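Local coordinates for extracellular fatty acid-binding protein (Gallus gallus, PDB 3SAO) that binds bacterial ferric siderophores tightly, as well as long-chain fatty acids and lysophosphatidic acid, and probably acts as an antibacterial lipocalin, at residues A[49-53]-A[148-153]. Sequence-based numbering, arbitrary orientation.
Unlike the reference sequence in segment 148-153: A149 (reference Glu), A150 (reference Glu). With NKN ((2R)-2-hydroxy-3-(phosphonooxy)propyl tetradecanoate), chain C.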
ATOM      1  N   SER A  49       1.668   8.963   4.022  1.00 39.55           N
ATOM      2  CA  SER A  49       2.997   8.901   4.612  1.00 42.21           C
ATOM      3  C   SER A  49       3.346   7.462   4.923  1.00 40.96           C
ATOM      4  O   SER A  49       2.537   6.763   5.511  1.00 43.28           O
ATOM      5  CB  SER A  49       3.019   9.724   5.893  1.00 42.72           C
ATOM      6  OG  SER A  49       2.725  11.067   5.586  1.00 52.67           O
ATOM      7  N   TYR A  50       4.501   6.988   4.467  1.00 41.38           N
ATOM      8  CA  TYR A  50       4.849   5.584   4.627  1.00 37.32           C
ATOM      9  C   TYR A  50       6.102   5.466   5.500  1.00 39.21           C
ATOM     10  O   TYR A  50       6.928   6.389   5.521  1.00 39.84           O
ATOM     11  CB  TYR A  50       5.206   4.977   3.278  1.00 36.51           C
ATOM     12  CG  TYR A  50       4.183   5.137   2.191  1.00 39.40           C
ATOM     13  CD1 TYR A  50       3.215   4.170   1.990  1.00 43.20           C
ATOM     14  CD2 TYR A  50       4.232   6.209   1.316  1.00 41.99           C
ATOM     15  CE1 TYR A  50       2.301   4.264   0.928  1.00 42.11           C
ATOM     16  CE2 TYR A  50       3.309   6.317   0.254  1.00 43.46           C
ATOM     17  CZ  TYR A  50       2.373   5.335   0.061  1.00 44.90           C
ATOM     18  OH  TYR A  50       1.445   5.447  -0.961  1.00 46.88           O
ATOM     19  N   ALA A  51       6.224   4.329   6.167  1.00 37.74           N
ATOM     20  CA  ALA A  51       7.403   3.915   6.906  1.00 38.57           C
ATOM     21  C   ALA A  51       7.608   2.408   6.712  1.00 37.70           C
ATOM     22  O   ALA A  51       6.742   1.573   7.042  1.00 39.20           O
ATOM     23  CB  ALA A  51       7.222   4.312   8.427  1.00 39.96           C
ATOM     24  N   ALA A  52       8.749   2.050   6.137  1.00 39.35           N
ATOM     25  CA  ALA A  52       9.100   0.633   5.864  1.00 43.47           C
ATOM     26  C   ALA A  52      10.568   0.338   6.161  1.00 44.63           C
ATOM     27  O   ALA A  52      11.448   1.092   5.749  1.00 45.08           O
ATOM     28  CB  ALA A  52       8.791   0.309   4.430  1.00 44.72           C
ATOM     29  N   PRO A  53      10.850  -0.776   6.869  1.00 46.61           N
ATOM     30  CA  PRO A  53      12.241  -1.180   7.042  1.00 47.65           C
ATOM     31  C   PRO A  53      12.930  -1.487   5.728  1.00 46.69           C
ATOM     32  O   PRO A  53      12.261  -1.776   4.720  1.00 46.42           O
ATOM     33  CB  PRO A  53      12.157  -2.469   7.882  1.00 50.63           C
ATOM     34  CG  PRO A  53      10.722  -2.704   8.167  1.00 49.41           C
ATOM     35  CD  PRO A  53       9.903  -1.817   7.311  1.00 49.32           C
ATOM     36  N   GLN A 148       6.436  -5.587  11.749  1.00 49.19           N
ATOM     37  CA  GLN A 148       7.689  -5.008  12.179  1.00 50.57           C
ATOM     38  C   GLN A 148       7.343  -3.865  13.128  1.00 50.11           C
ATOM     39  O   GLN A 148       6.363  -3.154  12.915  1.00 51.85           O
ATOM     40  CB  GLN A 148       8.464  -4.488  10.975  1.00 49.34           C
ATOM     41  CG  GLN A 148       7.669  -3.482  10.140  1.00 49.42           C
ATOM     42  CD  GLN A 148       7.957  -2.037  10.509  1.00 54.04           C
ATOM     43  OE1 GLN A 148       8.757  -1.747  11.409  1.00 53.21           O
ATOM     44  NE2 GLN A 148       7.311  -1.127   9.805  1.00 50.31           N
ATOM     45  N   ALA A 149       8.169  -3.665  14.135  1.00 50.26           N
ATOM     46  CA  ALA A 149       7.843  -2.676  15.150  1.00 52.90           C
ATOM     47  C   ALA A 149       8.884  -1.566  15.251  1.00 56.98           C
ATOM     48  O   ALA A 149       8.796  -0.734  16.152  1.00 63.81           O
ATOM     49  CB  ALA A 149       7.652  -3.370  16.493  1.00 51.98           C
ATOM     50  N   ALA A 150       9.836  -1.505  14.330  1.00 55.85           N
ATOM     51  CA  ALA A 150      10.957  -0.564  14.500  1.00 59.27           C
ATOM     52  C   ALA A 150      10.866   0.660  13.592  1.00 58.19           C
ATOM     53  O   ALA A 150      11.667   1.593  13.711  1.00 59.86           O
ATOM     54  CB  ALA A 150      12.276  -1.285  14.267  1.00 61.42           C
ATOM     55  N   CYS A 151       9.924   0.637  12.653  1.00 54.01           N
ATOM     56  CA  CYS A 151       9.821   1.653  11.647  0.50 52.16           C
ATOM     57  C   CYS A 151       8.401   2.222  11.635  1.00 50.71           C
ATOM     58  O   CYS A 151       7.492   1.510  11.214  1.00 49.77           O
ATOM     59  CB  CYS A 151      10.178   0.972  10.329  0.50 52.50           C
ATOM     60  SG  CYS A 151      10.416   2.033   8.941  0.50 48.60           S
ATOM     61  N   SER A 152       8.229   3.471  12.097  1.00 47.07           N
ATOM     62  CA  SER A 152       6.917   4.136  12.208  1.00 47.86           C
ATOM     63  C   SER A 152       6.852   5.453  11.477  1.00 45.98           C
ATOM     64  O   SER A 152       7.817   6.179  11.379  1.00 45.08           O
ATOM     65  CB  SER A 152       6.586   4.440  13.666  1.00 50.34           C
ATOM     66  OG  SER A 152       6.411   3.263  14.401  1.00 58.13           O
ATOM     67  N   VAL A 153       5.655   5.827  11.059  1.00 44.74           N
ATOM     68  CA  VAL A 153       5.451   7.179  10.614  1.00 44.74           C
ATOM     69  C   VAL A 153       5.583   8.147  11.787  1.00 45.42           C
ATOM     70  O   VAL A 153       5.244   7.841  12.928  1.00 45.17           O
ATOM     71  CB  VAL A 153       4.090   7.345   9.949  1.00 45.15           C
ATOM     72  CG1 VAL A 153       3.999   6.359   8.729  1.00 43.66           C
ATOM     73  CG2 VAL A 153       3.019   7.103  10.947  1.00 45.36           C
TER
HETATM   74  OAA NKN C 161       0.438   3.822  -3.514  1.00 61.99           O
HETATM   75  OAB NKN C 161      -0.471   1.639  -3.733  1.00 63.39           O
HETATM   76  PAC NKN C 161      -0.363   2.792  -2.776  1.00 49.42           P
HETATM   77  OAD NKN C 161       0.121   2.451  -1.388  1.00 51.02           O
HETATM   78  OAE NKN C 161      -6.635   3.018   2.016  1.00 76.44           O
HETATM   79  OAF NKN C 161      -1.841   3.371  -2.572  1.00 51.19           O
HETATM   80  CAG NKN C 161      -2.231   4.435  -1.695  1.00 54.20           C
HETATM   81  CAH NKN C 161      -3.747   4.477  -1.535  1.00 62.08           C
HETATM   82  CAI NKN C 161      -4.297   4.522  -0.099  1.00 68.87           C
HETATM   83  OAJ NKN C 161      -5.414   3.622   0.069  1.00 71.76           O
HETATM   84  CAK NKN C 161      -6.520   3.748   1.030  1.00 74.00           C
HETATM   85  CAL NKN C 161      -7.613   4.749   0.766  1.00 71.56           C
HETATM   86  CAM NKN C 161      -8.937   4.010   0.634  1.00 71.15           C
HETATM   87  CAN NKN C 161     -10.031   4.883   0.033  1.00 69.56           C
HETATM   88  CAO NKN C 161      -9.493   6.228  -0.456  1.00 67.66           C
HETATM   89  OAY NKN C 161      -4.181   5.669  -2.196  1.00 74.60           O
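A beta strand in a barrel wall serves two environments at once, its side chains alternating between interior and exterior, and strand 45-52 illustrates this well. At S49, the carbonyl O lies 3.6 Å from CG1 of V153, which rests against the outer face. Y50 points the other way, into the ligand pocket, where its OH makes a weak hydrogen bond of 3.3 Å to the phosphate oxygen OAD of the bound lysophosphatidic acid, a group also held by K82, R112 and Y114. A51 faces outward again, its CB 3.8 Å from V153 CG1 and 3.4 Å from V153 N. This is the lipocalin calyx with its C-terminal tail laid across the outside, tied there by the C58–C151 disulfide rather than by hydrogen bonds between the two segments. The strand ends at A52, whose C sits 3.3 Å from C151 SG; in the loop that follows, P53 CD lies 3.7 Å from Q148 NE2. That amide closes the tail's turn, NE2 bonding C151 O (3.0 Å) and OE1 accepting from C151 N (2.9 Å).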